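Local coordinates for type III secretion system effector protein ExoU (Pseudomonas fluorescens, PDB 4QMK), which probably acts as a patatin-like phospholipase injected by the type III secretion system and directed to the host plasma membrane through binding of phosphatidylinositol 4,5-bisphosphate, at residues Ile240-Thr248 / Gln256-Leu264; Leu480-Asn491 / Leu527-Leu538. All blocks are in the same frame, centred on the assembly; numbering follows the deposited sequence. Where two conformers were deposited one is given.

Interaction 1 (Ile240-Thr248 / Gln256-Leu264); sequences IKQLNITGT and QLVVFNANL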
# COMPACT_ATOMS: atom_id res chain seq x y z
N ILE A 240 2.29 -24.29 -6.63
CA ILE A 240 2.70 -23.03 -6.07
C ILE A 240 2.06 -22.89 -4.66
O ILE A 240 0.86 -23.13 -4.49
CB ILE A 240 2.24 -21.84 -6.89
CG1 ILE A 240 2.50 -22.00 -8.39
CG2 ILE A 240 2.92 -20.58 -6.38
CD1 ILE A 240 3.95 -22.20 -8.75
N LYS A 241 2.84 -22.45 -3.69
CA LYS A 241 2.41 -22.42 -2.32
C LYS A 241 2.38 -21.03 -1.72
O LYS A 241 3.14 -20.17 -2.10
CB LYS A 241 3.42 -23.19 -1.51
CG LYS A 241 3.28 -24.69 -1.58
CD LYS A 241 3.85 -25.35 -2.80
CE LYS A 241 3.69 -26.87 -2.75
NZ LYS A 241 2.28 -27.36 -2.75
N GLN A 242 1.55 -20.80 -0.73
CA GLN A 242 1.66 -19.51 -0.05
C GLN A 242 2.96 -19.52 0.71
O GLN A 242 3.51 -20.60 0.99
CB GLN A 242 0.52 -19.29 0.91
CG GLN A 242 -0.82 -19.33 0.24
CD GLN A 242 -1.91 -19.27 1.25
OE1 GLN A 242 -1.86 -18.49 2.19
NE2 GLN A 242 -2.87 -20.12 1.10
N LEU A 243 3.44 -18.35 1.06
CA LEU A 243 4.76 -18.26 1.69
C LEU A 243 4.76 -17.35 2.87
O LEU A 243 4.16 -16.27 2.81
CB LEU A 243 5.76 -17.75 0.66
CG LEU A 243 7.20 -17.44 1.14
CD1 LEU A 243 7.90 -18.71 1.57
CD2 LEU A 243 7.96 -16.79 0.02
N ASN A 244 5.42 -17.79 3.95
CA ASN A 244 5.75 -16.96 5.10
C ASN A 244 7.23 -16.94 5.24
O ASN A 244 7.86 -17.97 5.39
CB ASN A 244 5.29 -17.60 6.39
CG ASN A 244 3.87 -17.43 6.60
OD1 ASN A 244 3.43 -16.38 6.97
ND2 ASN A 244 3.13 -18.45 6.32
N ILE A 245 7.78 -15.76 5.31
CA ILE A 245 9.15 -15.61 5.62
C ILE A 245 9.21 -14.93 7.00
O ILE A 245 8.54 -13.93 7.26
CB ILE A 245 9.83 -14.80 4.55
CG1 ILE A 245 9.88 -15.65 3.33
CG2 ILE A 245 11.25 -14.42 5.00
CD1 ILE A 245 10.80 -15.12 2.24
N THR A 246 10.02 -15.49 7.87
CA THR A 246 10.07 -15.07 9.25
C THR A 246 11.45 -14.91 9.77
O THR A 246 12.39 -15.46 9.23
CB THR A 246 9.36 -16.14 10.09
OG1 THR A 246 8.00 -16.19 9.66
CG2 THR A 246 9.38 -15.80 11.54
N GLY A 247 11.60 -14.15 10.83
CA GLY A 247 12.89 -14.06 11.47
C GLY A 247 12.92 -13.24 12.70
O GLY A 247 11.99 -12.50 12.97
N THR A 248 14.02 -13.31 13.41
CA THR A 248 14.11 -12.60 14.66
C THR A 248 15.34 -11.75 14.72
O THR A 248 16.43 -12.25 14.59
CB THR A 248 14.17 -13.60 15.80
OG1 THR A 248 13.03 -14.47 15.70
CG2 THR A 248 14.19 -12.88 17.14
N GLN A 256 12.75 -8.87 18.20
CA GLN A 256 11.48 -8.66 17.47
C GLN A 256 11.28 -9.71 16.42
O GLN A 256 12.17 -9.96 15.66
CB GLN A 256 11.45 -7.33 16.71
CG GLN A 256 11.41 -6.11 17.59
CD GLN A 256 10.02 -5.65 18.00
OE1 GLN A 256 9.90 -4.54 18.45
NE2 GLN A 256 8.98 -6.45 17.79
N LEU A 257 10.10 -10.31 16.40
CA LEU A 257 9.74 -11.21 15.34
C LEU A 257 9.38 -10.38 14.13
O LEU A 257 8.48 -9.54 14.17
CB LEU A 257 8.48 -11.99 15.62
CG LEU A 257 8.35 -13.36 16.25
CD1 LEU A 257 9.50 -14.22 15.79
CD2 LEU A 257 8.23 -13.35 17.75
N VAL A 258 10.08 -10.63 13.04
CA VAL A 258 9.76 -10.00 11.79
C VAL A 258 8.97 -11.02 10.96
O VAL A 258 9.32 -12.19 10.95
CB VAL A 258 11.03 -9.61 11.08
CG1 VAL A 258 10.75 -8.93 9.77
CG2 VAL A 258 11.84 -8.71 11.98
N VAL A 259 7.90 -10.60 10.32
CA VAL A 259 7.06 -11.55 9.53
C VAL A 259 6.57 -10.95 8.21
O VAL A 259 5.90 -9.92 8.18
CB VAL A 259 5.81 -11.96 10.36
CG1 VAL A 259 4.92 -12.91 9.57
CG2 VAL A 259 6.24 -12.56 11.69
N PHE A 260 6.95 -11.59 7.13
CA PHE A 260 6.49 -11.20 5.82
C PHE A 260 5.56 -12.29 5.34
O PHE A 260 5.87 -13.45 5.46
CB PHE A 260 7.67 -11.14 4.88
CG PHE A 260 8.73 -10.13 5.25
CD1 PHE A 260 8.55 -8.79 4.98
CD2 PHE A 260 9.88 -10.54 5.79
CE1 PHE A 260 9.50 -7.86 5.33
CE2 PHE A 260 10.86 -9.63 6.14
CZ PHE A 260 10.66 -8.29 5.92
N ASN A 261 4.42 -11.92 4.78
CA ASN A 261 3.46 -12.85 4.19
C ASN A 261 2.33 -12.08 3.46
O ASN A 261 2.33 -10.84 3.42
CB ASN A 261 2.88 -13.77 5.25
CG ASN A 261 2.08 -13.02 6.35
OD1 ASN A 261 1.57 -11.90 6.15
ND2 ASN A 261 2.00 -13.64 7.50
N ALA A 262 1.35 -12.78 2.92
CA ALA A 262 0.32 -12.11 2.11
C ALA A 262 -0.57 -11.17 2.91
O ALA A 262 -1.11 -10.20 2.37
CB ALA A 262 -0.52 -13.10 1.36
N ASN A 263 -0.72 -11.45 4.20
CA ASN A 263 -1.57 -10.62 5.03
C ASN A 263 -0.92 -9.30 5.50
O ASN A 263 -1.57 -8.25 5.45
CB ASN A 263 -2.12 -11.47 6.18
CG ASN A 263 -3.16 -12.49 5.70
OD1 ASN A 263 -3.43 -12.63 4.49
ND2 ASN A 263 -3.75 -13.22 6.64
N LEU A 264 0.35 -9.32 5.90
CA LEU A 264 1.02 -8.09 6.37
C LEU A 264 1.72 -7.29 5.29
O LEU A 264 1.85 -6.06 5.41
CB LEU A 264 2.07 -8.46 7.42
CG LEU A 264 1.64 -8.95 8.80
CD1 LEU A 264 2.67 -9.91 9.38
CD2 LEU A 264 1.42 -7.76 9.71
O HOH W 1 1.81 -15.51 2.52
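I245 and F260 face each other as a hydrogen-bonded antiparallel pair: F260 N gives a nearly straight bond to I245 O (2.8 Å), and I245 N returns one to F260 O (3.0 Å). G247 and V258 repeat the pattern two residues on, V258 N reaching G247 O at 2.7 Å. T246 with V259 and T248 with L257 form the non-hydrogen-bonded pairs; the outward-facing N and O of V259 bond to N165 and S167, and L257 O also to N165.

Where regular pairing stops, side chains and a water take over. N244 and N261 lie side by side, and N261 ND2 donates to N244 OD1 (3.1 Å), nearly in line with the C=O, the amide planes 77° apart. CG of N261 is tucked between its backbone N and carbonyl carbon (chi1 63°), which lets OD1 turn back to accept from L264 N (2.9 Å). This Asx motif suits asparagine, whose short amide serves turn and neighbouring strand together. A water joins L243 O to A262 N where the two chains diverge.

On the buried face CG2 of I245 stands 4.2 Å from CD2 of F260, and both large side chains pack against small A274 and A273 of helix 270-278. The threonines suit the other, more exposed face, where T248 OG1 meets CD1 of L257 at 3.5 Å beside Y582 of helix 555-585. The strands form a beta hairpin at the margin of the mixed sheet of the patatin-like phospholipase fold, 242-251 running parallel to strand 99-103, which leads into a probable nucleophile elbow.

Interaction 2 (Leu480-Asn491 / Leu527-Leu538); sequences LQALDTAIAEAN and LNAPGQRNFQQL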
# COMPACT_ATOMS: atom_id res chain seq x y z
N LEU A 480 -27.46 -22.84 3.67
CA LEU A 480 -26.29 -21.92 3.62
C LEU A 480 -26.07 -21.48 2.20
O LEU A 480 -25.75 -20.32 1.94
CB LEU A 480 -24.99 -22.54 4.20
CG LEU A 480 -25.02 -22.77 5.70
CD1 LEU A 480 -23.97 -23.76 6.17
CD2 LEU A 480 -24.90 -21.46 6.46
N GLN A 481 -26.25 -22.40 1.26
CA GLN A 481 -26.15 -22.04 -0.17
C GLN A 481 -27.19 -20.98 -0.51
O GLN A 481 -26.86 -19.98 -1.12
CB GLN A 481 -26.30 -23.26 -1.04
CG GLN A 481 -26.11 -22.96 -2.52
CD GLN A 481 -24.74 -22.37 -2.83
OE1 GLN A 481 -23.72 -23.00 -2.55
NE2 GLN A 481 -24.70 -21.19 -3.47
N ALA A 482 -28.44 -21.16 -0.08
CA ALA A 482 -29.50 -20.15 -0.33
C ALA A 482 -29.09 -18.79 0.25
O ALA A 482 -29.36 -17.76 -0.31
CB ALA A 482 -30.86 -20.60 0.25
N LEU A 483 -28.45 -18.80 1.39
CA LEU A 483 -28.04 -17.54 2.03
C LEU A 483 -26.98 -16.90 1.20
O LEU A 483 -27.04 -15.70 0.96
CB LEU A 483 -27.51 -17.77 3.44
CG LEU A 483 -27.09 -16.52 4.16
CD1 LEU A 483 -28.29 -15.60 4.29
CD2 LEU A 483 -26.52 -16.85 5.53
N ASP A 484 -25.98 -17.68 0.80
CA ASP A 484 -24.92 -17.14 -0.05
C ASP A 484 -25.53 -16.52 -1.31
O ASP A 484 -25.15 -15.42 -1.72
CB ASP A 484 -23.91 -18.21 -0.43
CG ASP A 484 -22.77 -17.67 -1.26
OD1 ASP A 484 -21.94 -16.89 -0.73
OD2 ASP A 484 -22.71 -18.01 -2.44
N THR A 485 -26.49 -17.22 -1.91
CA THR A 485 -27.14 -16.74 -3.12
C THR A 485 -27.85 -15.42 -2.89
O THR A 485 -27.74 -14.51 -3.70
CB THR A 485 -28.14 -17.76 -3.69
OG1 THR A 485 -27.43 -18.84 -4.30
CG2 THR A 485 -29.05 -17.11 -4.74
N ALA A 486 -28.59 -15.32 -1.81
CA ALA A 486 -29.30 -14.08 -1.54
C ALA A 486 -28.35 -12.89 -1.39
O ALA A 486 -28.71 -11.79 -1.75
CB ALA A 486 -30.19 -14.23 -0.32
N ILE A 487 -27.15 -13.12 -0.83
CA ILE A 487 -26.15 -12.07 -0.68
C ILE A 487 -25.66 -11.69 -2.07
O ILE A 487 -25.56 -10.51 -2.38
CB ILE A 487 -24.91 -12.53 0.13
CG1 ILE A 487 -25.26 -13.13 1.51
CG2 ILE A 487 -23.95 -11.37 0.32
CD1 ILE A 487 -25.67 -12.12 2.56
N ALA A 488 -25.30 -12.67 -2.91
CA ALA A 488 -24.91 -12.41 -4.31
C ALA A 488 -25.97 -11.59 -5.05
O ALA A 488 -25.63 -10.64 -5.72
CB ALA A 488 -24.66 -13.72 -5.06
N GLU A 489 -27.24 -11.95 -4.90
CA GLU A 489 -28.38 -11.23 -5.49
C GLU A 489 -28.42 -9.77 -5.07
O GLU A 489 -28.56 -8.90 -5.89
CB GLU A 489 -29.72 -11.84 -5.07
CG GLU A 489 -29.95 -13.33 -5.39
CD GLU A 489 -30.17 -13.62 -6.86
OE1 GLU A 489 -30.32 -12.64 -7.62
OE2 GLU A 489 -30.19 -14.83 -7.25
N ALA A 490 -28.35 -9.51 -3.78
CA ALA A 490 -28.37 -8.14 -3.26
C ALA A 490 -27.18 -7.32 -3.76
O ALA A 490 -27.30 -6.10 -3.92
CB ALA A 490 -28.38 -8.14 -1.73
N ASN A 491 -26.03 -7.97 -3.97
CA ASN A 491 -24.82 -7.28 -4.48
C ASN A 491 -24.89 -6.92 -5.96
O ASN A 491 -24.09 -6.11 -6.42
CB ASN A 491 -23.55 -8.10 -4.21
CG ASN A 491 -23.09 -8.01 -2.74
OD1 ASN A 491 -23.25 -6.98 -2.08
ND2 ASN A 491 -22.48 -9.08 -2.25
N LEU A 527 -21.09 -19.63 9.24
CA LEU A 527 -21.13 -18.28 8.70
C LEU A 527 -19.81 -17.56 8.84
O LEU A 527 -19.66 -16.51 8.20
CB LEU A 527 -22.25 -17.44 9.35
CG LEU A 527 -23.57 -17.52 8.66
CD1 LEU A 527 -24.06 -18.93 8.62
CD2 LEU A 527 -24.60 -16.70 9.39
N ASN A 528 -18.90 -18.05 9.72
CA ASN A 528 -17.56 -17.43 9.90
C ASN A 528 -16.48 -18.14 9.05
O ASN A 528 -15.29 -17.93 9.27
CB ASN A 528 -17.09 -17.37 11.36
CG ASN A 528 -17.80 -16.29 12.18
OD1 ASN A 528 -17.27 -15.20 12.37
ND2 ASN A 528 -18.95 -16.60 12.71
N ALA A 529 -16.89 -18.98 8.11
CA ALA A 529 -15.92 -19.73 7.24
C ALA A 529 -14.91 -18.73 6.74
O ALA A 529 -15.25 -17.68 6.27
CB ALA A 529 -16.64 -20.38 6.08
N PRO A 530 -13.64 -19.03 6.90
CA PRO A 530 -12.61 -18.02 6.57
C PRO A 530 -12.65 -17.23 5.26
O PRO A 530 -12.65 -16.00 5.29
CB PRO A 530 -11.33 -18.81 6.71
CG PRO A 530 -11.62 -19.72 7.85
CD PRO A 530 -13.09 -20.08 7.76
N GLY A 531 -12.67 -17.88 4.11
CA GLY A 531 -12.60 -17.07 2.86
C GLY A 531 -13.94 -16.69 2.23
O GLY A 531 -14.01 -16.30 1.07
N GLN A 532 -15.00 -16.74 3.01
CA GLN A 532 -16.30 -16.58 2.45
C GLN A 532 -16.70 -15.10 2.55
O GLN A 532 -17.17 -14.59 3.57
CB GLN A 532 -17.18 -17.65 3.09
CG GLN A 532 -18.66 -17.46 3.08
CD GLN A 532 -19.28 -17.05 1.77
OE1 GLN A 532 -19.14 -15.89 1.35
NE2 GLN A 532 -20.12 -17.93 1.22
N ARG A 533 -16.45 -14.43 1.44
CA ARG A 533 -16.63 -13.00 1.31
C ARG A 533 -18.06 -12.54 1.60
O ARG A 533 -18.29 -11.63 2.42
CB ARG A 533 -16.16 -12.57 -0.10
CG ARG A 533 -16.10 -11.07 -0.32
CD ARG A 533 -14.98 -10.45 0.52
NE ARG A 533 -15.19 -9.03 0.79
CZ ARG A 533 -15.92 -8.52 1.80
NH1 ARG A 533 -16.55 -9.29 2.69
NH2 ARG A 533 -16.01 -7.20 1.93
N ASN A 534 -19.04 -13.19 0.98
CA ASN A 534 -20.41 -12.81 1.16
C ASN A 534 -20.83 -12.91 2.63
O ASN A 534 -21.53 -12.03 3.12
CB ASN A 534 -21.34 -13.68 0.30
CG ASN A 534 -21.19 -13.41 -1.15
OD1 ASN A 534 -20.61 -12.41 -1.56
ND2 ASN A 534 -21.67 -14.33 -1.96
N PHE A 535 -20.42 -14.00 3.29
CA PHE A 535 -20.72 -14.16 4.68
C PHE A 535 -20.08 -13.04 5.50
O PHE A 535 -20.74 -12.47 6.41
CB PHE A 535 -20.35 -15.55 5.24
CG PHE A 535 -21.17 -16.70 4.67
CD1 PHE A 535 -22.36 -16.48 3.93
CD2 PHE A 535 -20.83 -18.01 4.96
CE1 PHE A 535 -23.13 -17.53 3.48
CE2 PHE A 535 -21.60 -19.07 4.48
CZ PHE A 535 -22.76 -18.83 3.75
N GLN A 536 -18.86 -12.67 5.17
CA GLN A 536 -18.19 -11.57 5.87
C GLN A 536 -19.00 -10.28 5.76
O GLN A 536 -19.22 -9.61 6.76
CB GLN A 536 -16.76 -11.38 5.32
CG GLN A 536 -15.75 -12.36 5.89
CD GLN A 536 -15.51 -12.13 7.38
OE1 GLN A 536 -15.44 -10.99 7.85
NE2 GLN A 536 -15.38 -13.21 8.14
N GLN A 537 -19.47 -9.92 4.57
CA GLN A 537 -20.27 -8.67 4.46
C GLN A 537 -21.50 -8.75 5.35
O GLN A 537 -21.88 -7.76 6.00
CB GLN A 537 -20.84 -8.43 3.07
CG GLN A 537 -19.89 -8.39 1.91
CD GLN A 537 -20.66 -8.22 0.60
OE1 GLN A 537 -20.50 -9.01 -0.34
NE2 GLN A 537 -21.54 -7.21 0.55
N LEU A 538 -22.16 -9.91 5.34
CA LEU A 538 -23.35 -10.09 6.14
C LEU A 538 -22.98 -9.96 7.60
O LEU A 538 -23.71 -9.31 8.36
CB LEU A 538 -24.03 -11.42 5.87
CG LEU A 538 -25.23 -11.63 6.78
CD1 LEU A 538 -26.32 -10.60 6.58
CD2 LEU A 538 -25.77 -13.03 6.60
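D484 is gripped by Q532 and N534 where helix 480-491 meets the N-terminus of helix 533-538, a helix-helix packing in which the axes of the two local helical segments cross at 75°, 9.4 Å apart at closest approach. With CG anti to the backbone N (chi1 -178°), the carboxylate of D484 extends to the second helix, and its OD1 takes two bonds of 2.9 Å, from Q532 NE2 and from N534 ND2. The donors arrive from opposite faces of the carboxylate, each standing well out of its plane, and together they would be expected to favour the charged form. Q532 is also the N-cap: its OE1 accepts from F535 N at 3.0 Å, the N-H coming from well above the carbonyl plane of the amide and not along a lone pair. Glutamine suits the place because its chain, bent at chi2, lets one amide bond D484 through NE2 and cap F535 N through OE1.

N534 is a knob in the hole formed by D484, I487, A488 and N491. Its side chain and that of I487 run antiparallel alongside one another, CG2 of I487 touching CB of N534 at 3.5 Å, and the small A488 lets the amide settle close to the helix.

The hydrophobic side is built from L480, L483, I487, L527, F535 and L538. F535 brings its edge to the first helix, with L480 O in the ring plane and D484 CB near CE1. L483 and L538 meet roughly perpendicular, their CD2 atoms 4.0 Å apart, and helix 501-513 packs against L483 and I487.

At the far end N491 and Q537 approach from opposite directions and pair amide to amide, their planes only 17° apart. N491 ND2 donates to Q537 OE1 at 2.8 Å, and Q537 NE2 answers in plane, on a lone pair of N491 OD1, at 3.1 Å.

How the interactions relate
Interaction 1 belongs to the sheet of the patatin-like phospholipase region, whereas interaction 2 joins helix 464-491 to helix 533-544 and the loop before it, farther along the chain, the first closing before the second opens. Their centres are 29 Å apart and their nearest atoms about 9 Å, without touching. G247 in interaction 1 lies near, though not against, the probable nucleophile elbow G102, S104 and G106; interaction 2 sits further out, its centre about 24 Å from that of the chain against 10 Å for interaction 1. Helix 555-585 borders both, near its C-terminal end at interaction 1 and near its start, through A560, at interaction 2.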